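Local coordinates for protein chintase (PDB 5YUQ) that hydrolyses the beta-1,4 linkages of chitin as a family 18 glycoside hydrolase with a tunnel-shaped active site, at residues L4-D10 and L22-A28; W19-D23 and E52-K58; F41-K47 and E96-D100; Y177-Y181 and V347-S351. All coordinates share one frame. Residue numbers count along the deposited sequence, not the author numbering.

Interaction 1. Residues L4-D10 and L22-A28; sequences LSAYVVD and LDHIVYA
Y7 (chi1 m) lays one face of its ring over V26, whose CB sits 3.9 Å from the Y7 ring centroid, 18° off the normal. Strands 4-9 and 24-28 are parallel, their axes 4.6 Å apart at closest and 28° apart in direction, in the register S5-H24, Y7-V26, V9-A28. Backbone bonds alternate: A6 N to H24 O 2.8 Å, V26 N to A6 O 2.8 Å, V8 N to V26 O 3.0 Å. At the start, D23 OD2 accepts from L4 N (3.0 Å); at the far end Y27 OH makes a very short 2.5 Å bond to D10 OD1. A6, V8, I25 and Y27 share the outer, helix-facing side, with V8 CG2 3.7 Å from I25 CG2. S5, Y7, H24 and V26 point inward: H24 ND1 donates to S5 OG (2.9 Å), while H24 NE2 meets S61 and Y7 OH meets N103. Such parallel neighbours, the first two strands in the chain, belong to the (beta/alpha)8 TIM barrel of family 18.

Interaction 2. Residues W19-D23 and E52-K58; sequences WDKLD and EAHSRGK
The indole of W19 (chi1 m, chi2 107°) is directed from a short 3-10 segment, W19-D20, onto the last turn of helix 43-55. Its six-membered ring packs against A53, with W19 CH2 3.5 Å from A53 CA and W19 CZ3 3.6 Å from A53 CB, and W19 CZ2 lies 3.7 Å from E52 CB. R56 makes a CH-pi contact with the five-membered ring, its CG 4.0 Å from that centroid. R56 NH2 pairs with D20 OD2 at 3.4 Å, a salt bridge whose hydrogen bond is weak; R56 chi1 to chi3 lie between wells. A water joins W19 NE1 (2.8 Å) to E52 OE2 (2.5 Å).

The helix ends in a Schellman motif: G57, with phi/psi 69/26, is the C-prime residue, K58 N bonds to A53 O (2.7 Å) and G57 N to H54 O (3.1 Å). The chain then turns K58 toward the loop. In the m, m, t, t rotamer its CG passes 3.7 Å from W19 CE3, and its NZ donates to L22 O (2.8 Å) and weakly to W19 O (3.0 Å). Two waters carry K58 NZ on to D20 O and D23 OD1; D23 OD2 itself accepts from L4 N. Thus the loop between strands 4-9 and 24-32, with W19 also touching I25, is tied to the end of helix 43-55 just before strand 59-65.

Interaction 3. Residues F41-K47 and E96-D100; sequences FTDSQLK and EYDLD
Y97 (chi1 m, chi2 -87°) fills the apolar centre, with L46 CD2 3.7 Å from its ring centroid and 21° off the normal, a CH-pi contact over the ring face. L46 takes the t, p rotamer, and its CD1 also reaches L99 CD2 at 4.3 Å. F41 (chi1 p) directs its ring edge toward the face of Y97 in an offset edge-to-face pair, centroids 5.6 Å apart and planes at 70°. The aliphatic part of K47 brings its CG to 3.6 Å from Y97 CE1; the closest CA pair, K47 and Y97, is 6.2 Å apart.

Beyond this centre the contact turns polar. Y97 OH donates to D43 OD1 (2.5 Å; D43 chi1 t), and K47 NZ forms a salt bridge with E96 OE2 (2.6 Å). One water bridges D43 OD1 and E96 OE2, at 2.8 Å each, at the exposed edge. T42 is at the N-cap position of helix 43-55, though its side chain makes no capping bond, and L46 N bonds to T42 O (3.1 Å); D98, with positive phi (phi/psi 55/45), follows helix 80-97 in a Schellman motif. The contact packs the first turn of helix 43-55 against the C-terminal end of helix 80-97. Underneath, L46 lies on Y27 and F41 on A30 of strand 24-32, and L99 lies on L62 of strand 59-65.

Interaction 4. Residues Y177-Y181 and V347-S351; sequences YIMAY and VMLWS
Inside the TIM barrel, the carboxy-terminal ends of strands 175-178 and 346-350 meet across its interior, separated in the sheet by strand 228-240. In family 18 chitinases a tryptophan ending the last strand, followed by a cis peptide, lines the floor of the catalytic cleft; W350, with a cis bond to S351, is consistent with that role. The touching parts run 43° apart, and the nearest CA atoms, of Y177 and M348, are 7.1 Å apart, so contact runs mainly through the M348 side chain. M348 adopts p, p, t, its CE lying 3.9 Å from Y177 CB, 4.0 Å from I178 O and 4.1 Å from M179 CG. After I178 the chain folds through consecutive inverse gamma turns centred on M179 and A180, and Y181 (chi1 p) follows, pointing toward strand 346-350. W350 (chi1 t) turns its indole away from this segment to meet Y7. The phenol tip of Y181 closes the packing: its OH sits 3.3 Å from M348 CE and 3.6 Å from W350 CB.

Overall arrangement
Interactions 1 and 4 form the buried interior and share one sheet, since strand 4-9 pairs with both 24-32 and 346-350; the centre of interaction 4 lies about 4 Å from the centre of the chain. Interactions 2 and 3, at the partly buried periphery, have centres about 21 Å from the centre of the chain and use opposite ends of helix 43-55, linked also by the H54 NE2 to D100 OD2 contact of 2.7 Å. Chemistry follows place: backbone pairing dominates interaction 1 and apolar side-chain packing interaction 4, whereas the outer two combine an aromatic core with salt bridges and waters. Interaction 1 joins the set, sharing L22 and D23 with interaction 2 and reaching interaction 3 through D10.

Interaction 1. Residues L4-D10 and L22-A28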
# COMPACT_ATOMS: atom_id res chain seq x y z
N LEU A 4 -11.93 -4.79 7.40
CA LEU A 4 -11.63 -3.55 6.69
C LEU A 4 -10.67 -2.72 7.50
O LEU A 4 -11.02 -2.26 8.53
CB LEU A 4 -12.97 -2.81 6.39
CG LEU A 4 -12.85 -1.74 5.34
CD1 LEU A 4 -14.25 -1.15 5.08
CD2 LEU A 4 -12.01 -0.70 5.90
N SER A 5 -9.42 -2.55 7.02
CA SER A 5 -8.40 -1.78 7.71
C SER A 5 -8.11 -0.53 6.91
O SER A 5 -8.01 -0.57 5.69
CB SER A 5 -7.12 -2.59 7.82
OG SER A 5 -7.36 -3.77 8.57
N ALA A 6 -7.97 0.59 7.61
CA ALA A 6 -7.75 1.86 6.95
C ALA A 6 -6.44 2.46 7.41
O ALA A 6 -6.24 2.66 8.61
CB ALA A 6 -8.89 2.81 7.27
N TYR A 7 -5.55 2.75 6.47
CA TYR A 7 -4.35 3.51 6.80
C TYR A 7 -4.71 4.98 6.98
O TYR A 7 -5.47 5.55 6.19
CB TYR A 7 -3.30 3.38 5.70
CG TYR A 7 -2.52 2.09 5.79
CD1 TYR A 7 -2.96 0.96 5.14
CD2 TYR A 7 -1.35 2.01 6.54
CE1 TYR A 7 -2.25 -0.23 5.21
CE2 TYR A 7 -0.61 0.82 6.60
CZ TYR A 7 -1.09 -0.30 5.95
OH TYR A 7 -0.38 -1.47 6.03
N VAL A 8 -4.16 5.58 8.03
CA VAL A 8 -4.18 7.03 8.18
C VAL A 8 -2.73 7.44 8.29
O VAL A 8 -1.89 6.66 8.75
CB VAL A 8 -4.97 7.47 9.41
CG1 VAL A 8 -6.42 7.05 9.28
CG2 VAL A 8 -4.35 6.92 10.70
N VAL A 9 -2.43 8.66 7.85
CA VAL A 9 -1.04 9.09 7.78
C VAL A 9 -0.74 10.25 8.72
O VAL A 9 -1.54 11.17 8.86
CB VAL A 9 -0.61 9.43 6.32
CG1 VAL A 9 -0.76 8.20 5.42
CG2 VAL A 9 -1.42 10.60 5.75
N ASP A 10 0.41 10.16 9.38
CA ASP A 10 0.78 11.12 10.43
C ASP A 10 0.80 12.56 9.93
O ASP A 10 0.46 13.49 10.67
CB ASP A 10 2.15 10.74 10.99
CG ASP A 10 2.53 11.56 12.20
OD1 ASP A 10 2.12 11.18 13.32
OD2 ASP A 10 3.25 12.56 12.03
N LEU A 22 -15.32 1.05 9.54
CA LEU A 22 -14.04 0.35 9.50
C LEU A 22 -13.82 -0.45 10.77
O LEU A 22 -14.49 -0.20 11.78
CB LEU A 22 -12.89 1.33 9.27
CG LEU A 22 -12.74 2.51 10.25
CD1 LEU A 22 -11.93 2.13 11.48
CD2 LEU A 22 -12.11 3.69 9.55
N ASP A 23 -12.88 -1.38 10.72
CA ASP A 23 -12.62 -2.25 11.86
C ASP A 23 -11.27 -2.00 12.51
O ASP A 23 -11.07 -2.32 13.68
CB ASP A 23 -12.67 -3.71 11.40
CG ASP A 23 -13.97 -4.06 10.75
OD1 ASP A 23 -15.00 -4.05 11.46
OD2 ASP A 23 -13.98 -4.37 9.54
N HIS A 24 -10.35 -1.44 11.74
CA HIS A 24 -8.95 -1.42 12.14
C HIS A 24 -8.31 -0.17 11.56
O HIS A 24 -8.44 0.09 10.37
CB HIS A 24 -8.29 -2.69 11.59
CG HIS A 24 -6.85 -2.86 11.95
ND1 HIS A 24 -5.97 -3.56 11.14
CD2 HIS A 24 -6.14 -2.48 13.04
CE1 HIS A 24 -4.78 -3.59 11.71
NE2 HIS A 24 -4.85 -2.95 12.86
N ILE A 25 -7.65 0.62 12.40
CA ILE A 25 -6.89 1.77 11.91
C ILE A 25 -5.43 1.38 11.90
O ILE A 25 -4.94 0.78 12.87
CB ILE A 25 -7.07 3.01 12.81
CG1 ILE A 25 -8.50 3.54 12.72
CG2 ILE A 25 -6.10 4.12 12.40
CD1 ILE A 25 -8.87 4.13 11.37
N VAL A 26 -4.73 1.68 10.81
CA VAL A 26 -3.29 1.42 10.73
C VAL A 26 -2.60 2.77 10.59
O VAL A 26 -2.79 3.47 9.61
CB VAL A 26 -2.95 0.50 9.55
CG1 VAL A 26 -1.52 -0.01 9.69
CG2 VAL A 26 -3.90 -0.68 9.52
N TYR A 27 -1.82 3.12 11.59
CA TYR A 27 -1.26 4.47 11.69
C TYR A 27 0.14 4.50 11.09
O TYR A 27 1.05 3.85 11.59
CB TYR A 27 -1.23 4.91 13.16
CG TYR A 27 -0.93 6.37 13.36
CD1 TYR A 27 0.36 6.86 13.23
CD2 TYR A 27 -1.94 7.26 13.70
CE1 TYR A 27 0.64 8.20 13.41
CE2 TYR A 27 -1.67 8.60 13.89
CZ TYR A 27 -0.38 9.06 13.75
OH TYR A 27 -0.13 10.40 13.93
N ALA A 28 0.31 5.29 10.03
CA ALA A 28 1.56 5.32 9.27
C ALA A 28 2.25 6.68 9.41
O ALA A 28 1.57 7.69 9.32
CB ALA A 28 1.25 5.06 7.80

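Interaction 2. Residues W19-D23 and E52-K58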
# COMPACT_ATOMS: atom_id res chain seq x y z
N TRP A 19 -15.52 5.91 12.04
CA TRP A 19 -15.28 4.72 12.83
C TRP A 19 -16.25 3.58 12.55
O TRP A 19 -15.87 2.41 12.58
CB TRP A 19 -15.33 5.07 14.32
CG TRP A 19 -14.28 6.04 14.74
CD1 TRP A 19 -14.45 7.35 15.06
CD2 TRP A 19 -12.88 5.77 14.89
NE1 TRP A 19 -13.25 7.92 15.40
CE2 TRP A 19 -12.27 6.97 15.31
CE3 TRP A 19 -12.09 4.63 14.72
CZ2 TRP A 19 -10.90 7.06 15.55
CZ3 TRP A 19 -10.74 4.72 14.97
CH2 TRP A 19 -10.15 5.92 15.37
N ASP A 20 -17.51 3.91 12.27
CA ASP A 20 -18.51 2.86 12.09
C ASP A 20 -18.38 2.15 10.74
O ASP A 20 -19.03 1.13 10.50
CB ASP A 20 -19.93 3.41 12.28
CG ASP A 20 -20.21 3.79 13.72
OD1 ASP A 20 -19.91 2.96 14.62
OD2 ASP A 20 -20.70 4.91 13.97
N LYS A 21 -17.50 2.67 9.89
CA LYS A 21 -17.30 2.09 8.56
C LYS A 21 -15.98 1.33 8.42
O LYS A 21 -15.58 0.97 7.31
CB LYS A 21 -17.42 3.19 7.50
CG LYS A 21 -18.80 3.86 7.46
CD LYS A 21 -18.80 5.07 6.52
CE LYS A 21 -20.17 5.77 6.48
NZ LYS A 21 -21.20 4.92 5.84
N LEU A 22 -15.32 1.05 9.54
CA LEU A 22 -14.04 0.35 9.50
C LEU A 22 -13.82 -0.45 10.77
O LEU A 22 -14.49 -0.20 11.78
CB LEU A 22 -12.89 1.33 9.27
CG LEU A 22 -12.74 2.51 10.25
CD1 LEU A 22 -11.93 2.13 11.48
CD2 LEU A 22 -12.11 3.69 9.55
N ASP A 23 -12.88 -1.38 10.72
CA ASP A 23 -12.62 -2.25 11.86
C ASP A 23 -11.27 -2.00 12.51
O ASP A 23 -11.07 -2.32 13.68
CB ASP A 23 -12.67 -3.71 11.40
CG ASP A 23 -13.97 -4.06 10.75
OD1 ASP A 23 -15.00 -4.05 11.46
OD2 ASP A 23 -13.98 -4.37 9.54
N GLU A 52 -9.18 7.68 20.75
CA GLU A 52 -10.43 7.72 19.99
C GLU A 52 -10.83 6.34 19.52
O GLU A 52 -11.99 5.96 19.63
CB GLU A 52 -10.31 8.66 18.78
CG GLU A 52 -10.11 10.11 19.15
CD GLU A 52 -10.08 11.02 17.94
OE1 GLU A 52 -9.92 12.25 18.12
OE2 GLU A 52 -10.23 10.51 16.80
N ALA A 53 -9.88 5.59 18.97
CA ALA A 53 -10.18 4.25 18.50
C ALA A 53 -10.70 3.38 19.63
O ALA A 53 -11.69 2.67 19.48
CB ALA A 53 -8.94 3.62 17.89
N HIS A 54 -10.03 3.45 20.77
CA HIS A 54 -10.39 2.59 21.89
C HIS A 54 -11.71 3.00 22.52
O HIS A 54 -12.48 2.14 22.94
CB HIS A 54 -9.24 2.54 22.90
CG HIS A 54 -8.07 1.73 22.40
ND1 HIS A 54 -6.86 1.69 23.05
CD2 HIS A 54 -7.95 0.94 21.31
CE1 HIS A 54 -6.04 0.90 22.38
NE2 HIS A 54 -6.67 0.42 21.33
N SER A 55 -12.00 4.29 22.55
CA SER A 55 -13.30 4.77 23.03
C SER A 55 -14.44 4.23 22.16
O SER A 55 -15.57 4.09 22.63
CB SER A 55 -13.34 6.30 23.05
OG SER A 55 -12.51 6.82 24.08
N ARG A 56 -14.12 3.99 20.89
CA ARG A 56 -15.04 3.49 19.91
C ARG A 56 -14.96 1.98 19.67
O ARG A 56 -15.58 1.46 18.81
CB ARG A 56 -14.95 4.30 18.59
CG ARG A 56 -14.64 5.79 18.80
CD ARG A 56 -15.70 6.86 18.42
NE ARG A 56 -16.79 6.17 17.82
CZ ARG A 56 -17.62 6.63 16.91
NH1 ARG A 56 -17.55 7.85 16.47
NH2 ARG A 56 -18.53 5.83 16.44
N GLY A 57 -14.19 1.30 20.51
CA GLY A 57 -14.05 -0.14 20.48
C GLY A 57 -13.32 -0.65 19.25
O GLY A 57 -13.51 -1.79 18.82
N LYS A 58 -12.47 0.20 18.68
CA LYS A 58 -11.76 -0.16 17.46
C LYS A 58 -10.30 -0.49 17.71
O LYS A 58 -9.67 0.06 18.60
CB LYS A 58 -11.85 0.99 16.46
CG LYS A 58 -13.28 1.39 16.13
CD LYS A 58 -13.99 0.32 15.31
CE LYS A 58 -15.47 0.66 15.15
NZ LYS A 58 -16.14 -0.15 14.10
O HOH W 1 -12.70 10.43 16.44
O HOH W 2 -18.78 -0.89 12.88
O HOH W 3 -15.42 -2.92 14.07

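Interaction 3. Residues F41-K47 and E96-D100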
# COMPACT_ATOMS: atom_id res chain seq x y z
N PHE A 41 7.05 10.13 13.63
CA PHE A 41 5.63 10.30 13.88
C PHE A 41 5.40 11.24 15.05
O PHE A 41 6.32 11.56 15.80
CB PHE A 41 4.94 8.96 14.11
CG PHE A 41 5.33 8.28 15.39
CD1 PHE A 41 6.49 7.51 15.45
CD2 PHE A 41 4.54 8.39 16.52
CE1 PHE A 41 6.85 6.88 16.63
CE2 PHE A 41 4.89 7.76 17.70
CZ PHE A 41 6.05 7.00 17.76
N THR A 42 4.15 11.68 15.19
CA THR A 42 3.80 12.70 16.17
C THR A 42 3.17 12.04 17.38
O THR A 42 2.07 11.50 17.29
CB THR A 42 2.85 13.72 15.53
OG1 THR A 42 3.43 14.21 14.32
CG2 THR A 42 2.58 14.89 16.48
N ASP A 43 3.88 12.10 18.50
CA ASP A 43 3.44 11.52 19.76
C ASP A 43 1.99 11.83 20.12
O ASP A 43 1.20 10.92 20.37
CB ASP A 43 4.35 11.99 20.90
CG ASP A 43 3.87 11.52 22.26
OD1 ASP A 43 3.91 10.30 22.53
OD2 ASP A 43 3.43 12.37 23.07
N SER A 44 1.64 13.11 20.12
CA SER A 44 0.32 13.51 20.58
C SER A 44 -0.77 13.05 19.63
O SER A 44 -1.88 12.75 20.05
CB SER A 44 0.25 15.03 20.75
OG SER A 44 0.57 15.69 19.54
N GLN A 45 -0.46 13.00 18.34
CA GLN A 45 -1.44 12.52 17.37
C GLN A 45 -1.72 11.04 17.57
O GLN A 45 -2.87 10.62 17.58
CB GLN A 45 -0.96 12.77 15.93
CG GLN A 45 -1.00 14.23 15.55
CD GLN A 45 -0.51 14.49 14.15
OE1 GLN A 45 -0.32 15.63 13.74
NE2 GLN A 45 -0.30 13.42 13.39
N LEU A 46 -0.67 10.23 17.72
CA LEU A 46 -0.87 8.80 17.92
C LEU A 46 -1.66 8.55 19.19
O LEU A 46 -2.60 7.76 19.19
CB LEU A 46 0.46 8.05 17.94
CG LEU A 46 0.34 6.52 18.06
CD1 LEU A 46 -0.59 5.98 16.99
CD2 LEU A 46 1.71 5.86 17.94
N LYS A 47 -1.32 9.23 20.28
CA LYS A 47 -2.06 9.05 21.52
C LYS A 47 -3.52 9.48 21.39
O LYS A 47 -4.41 8.80 21.89
CB LYS A 47 -1.38 9.77 22.69
CG LYS A 47 0.00 9.22 22.98
CD LYS A 47 0.40 9.27 24.43
CE LYS A 47 1.65 8.43 24.66
NZ LYS A 47 2.30 8.73 25.96
N GLU A 96 3.87 1.77 25.28
CA GLU A 96 3.76 3.22 25.48
C GLU A 96 2.47 3.78 24.89
O GLU A 96 1.83 4.66 25.47
CB GLU A 96 4.97 3.95 24.88
CG GLU A 96 4.87 5.48 24.93
CD GLU A 96 4.83 6.03 26.35
OE1 GLU A 96 5.40 5.39 27.27
OE2 GLU A 96 4.23 7.11 26.56
N TYR A 97 2.08 3.25 23.74
CA TYR A 97 0.93 3.81 23.02
C TYR A 97 -0.31 2.93 23.10
O TYR A 97 -1.32 3.23 22.48
CB TYR A 97 1.29 4.11 21.56
CG TYR A 97 2.26 5.26 21.44
CD1 TYR A 97 1.80 6.57 21.37
CD2 TYR A 97 3.63 5.04 21.41
CE1 TYR A 97 2.68 7.63 21.27
CE2 TYR A 97 4.52 6.08 21.31
CZ TYR A 97 4.03 7.38 21.24
OH TYR A 97 4.92 8.42 21.15
N ASP A 98 -0.21 1.85 23.88
CA ASP A 98 -1.33 0.93 24.09
C ASP A 98 -1.85 0.42 22.76
O ASP A 98 -3.05 0.36 22.53
CB ASP A 98 -2.45 1.62 24.89
CG ASP A 98 -3.45 0.64 25.44
OD1 ASP A 98 -3.09 -0.52 25.69
OD2 ASP A 98 -4.62 1.05 25.65
N LEU A 99 -0.93 0.04 21.88
CA LEU A 99 -1.32 -0.37 20.54
C LEU A 99 -1.86 -1.79 20.54
O LEU A 99 -1.45 -2.62 21.35
CB LEU A 99 -0.12 -0.28 19.59
CG LEU A 99 0.50 1.11 19.44
CD1 LEU A 99 1.84 1.00 18.70
CD2 LEU A 99 -0.45 2.02 18.69
N ASP A 100 -2.78 -2.05 19.62
CA ASP A 100 -3.33 -3.39 19.46
C ASP A 100 -2.52 -4.23 18.51
O ASP A 100 -2.72 -5.45 18.43
CB ASP A 100 -4.76 -3.29 18.95
CG ASP A 100 -5.62 -2.47 19.86
OD1 ASP A 100 -5.80 -2.91 21.02
OD2 ASP A 100 -6.08 -1.39 19.44
O HOH W 4 5.09 9.13 24.78

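Interaction 4. Residues Y177-Y181 and V347-S351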
# COMPACT_ATOMS: atom_id res chain seq x y z
N TYR A 177 -0.94 -7.75 4.09
CA TYR A 177 -1.70 -6.73 3.38
C TYR A 177 -1.06 -6.46 2.03
O TYR A 177 -0.03 -5.81 1.96
CB TYR A 177 -1.72 -5.42 4.18
CG TYR A 177 -2.46 -5.44 5.51
CD1 TYR A 177 -3.04 -6.60 6.01
CD2 TYR A 177 -2.57 -4.28 6.26
CE1 TYR A 177 -3.71 -6.60 7.23
CE2 TYR A 177 -3.25 -4.26 7.47
CZ TYR A 177 -3.82 -5.42 7.94
OH TYR A 177 -4.48 -5.40 9.15
N ILE A 178 -1.66 -6.96 0.95
CA ILE A 178 -1.08 -6.83 -0.38
C ILE A 178 -1.25 -5.42 -0.95
O ILE A 178 -2.37 -4.94 -1.12
CB ILE A 178 -1.69 -7.83 -1.37
CG1 ILE A 178 -1.43 -9.26 -0.88
CG2 ILE A 178 -1.09 -7.66 -2.75
CD1 ILE A 178 -2.15 -10.32 -1.71
N MET A 179 -0.14 -4.78 -1.27
CA MET A 179 -0.18 -3.43 -1.82
C MET A 179 -0.39 -3.49 -3.33
O MET A 179 0.52 -3.24 -4.12
CB MET A 179 1.08 -2.67 -1.45
CG MET A 179 1.17 -2.43 0.06
SD MET A 179 2.68 -1.61 0.59
CE MET A 179 2.93 -0.45 -0.76
N ALA A 180 -1.61 -3.85 -3.72
CA ALA A 180 -1.97 -3.96 -5.13
C ALA A 180 -2.31 -2.60 -5.70
O ALA A 180 -3.41 -2.38 -6.19
CB ALA A 180 -3.14 -4.91 -5.29
N TYR A 181 -1.35 -1.70 -5.64
CA TYR A 181 -1.50 -0.38 -6.20
C TYR A 181 -0.10 0.12 -6.51
O TYR A 181 0.88 -0.56 -6.18
CB TYR A 181 -2.27 0.55 -5.25
CG TYR A 181 -1.94 0.44 -3.77
CD1 TYR A 181 -0.74 0.91 -3.27
CD2 TYR A 181 -2.87 -0.07 -2.87
CE1 TYR A 181 -0.45 0.84 -1.92
CE2 TYR A 181 -2.60 -0.13 -1.51
CZ TYR A 181 -1.39 0.32 -1.04
OH TYR A 181 -1.10 0.27 0.30
N VAL A 347 -9.90 -6.42 3.25
CA VAL A 347 -9.31 -5.43 2.39
C VAL A 347 -8.75 -4.34 3.26
O VAL A 347 -9.14 -4.16 4.39
CB VAL A 347 -10.37 -4.77 1.45
CG1 VAL A 347 -10.94 -5.77 0.50
CG2 VAL A 347 -11.40 -4.00 2.28
N MET A 348 -7.79 -3.61 2.69
CA MET A 348 -7.30 -2.43 3.37
C MET A 348 -7.23 -1.31 2.36
O MET A 348 -7.25 -1.56 1.16
CB MET A 348 -5.95 -2.66 4.08
CG MET A 348 -4.77 -3.03 3.18
SD MET A 348 -4.01 -1.59 2.39
CE MET A 348 -2.43 -2.28 1.93
N LEU A 349 -7.13 -0.08 2.84
CA LEU A 349 -7.14 1.07 1.95
C LEU A 349 -6.01 2.03 2.27
O LEU A 349 -5.66 2.23 3.43
CB LEU A 349 -8.49 1.79 2.02
CG LEU A 349 -8.84 2.46 3.35
CD1 LEU A 349 -8.52 3.95 3.28
CD2 LEU A 349 -10.30 2.25 3.71
N TRP A 350 -5.43 2.60 1.21
CA TRP A 350 -4.46 3.68 1.34
C TRP A 350 -4.97 4.89 0.56
O TRP A 350 -5.06 4.83 -0.67
CB TRP A 350 -3.09 3.28 0.76
CG TRP A 350 -2.12 4.41 0.92
CD1 TRP A 350 -2.00 5.52 0.11
CD2 TRP A 350 -1.20 4.59 1.98
NE1 TRP A 350 -1.04 6.36 0.61
CE2 TRP A 350 -0.53 5.81 1.76
CE3 TRP A 350 -0.85 3.83 3.10
CZ2 TRP A 350 0.46 6.29 2.62
CZ3 TRP A 350 0.12 4.30 3.95
CH2 TRP A 350 0.77 5.52 3.71
N SER A 351 -5.29 6.00 1.23
CA SER A 351 -5.39 6.12 2.68
C SER A 351 -6.64 6.96 2.98
O SER A 351 -7.20 7.61 2.09
CB SER A 351 -4.13 6.76 3.26
OG SER A 351 -3.85 8.00 2.61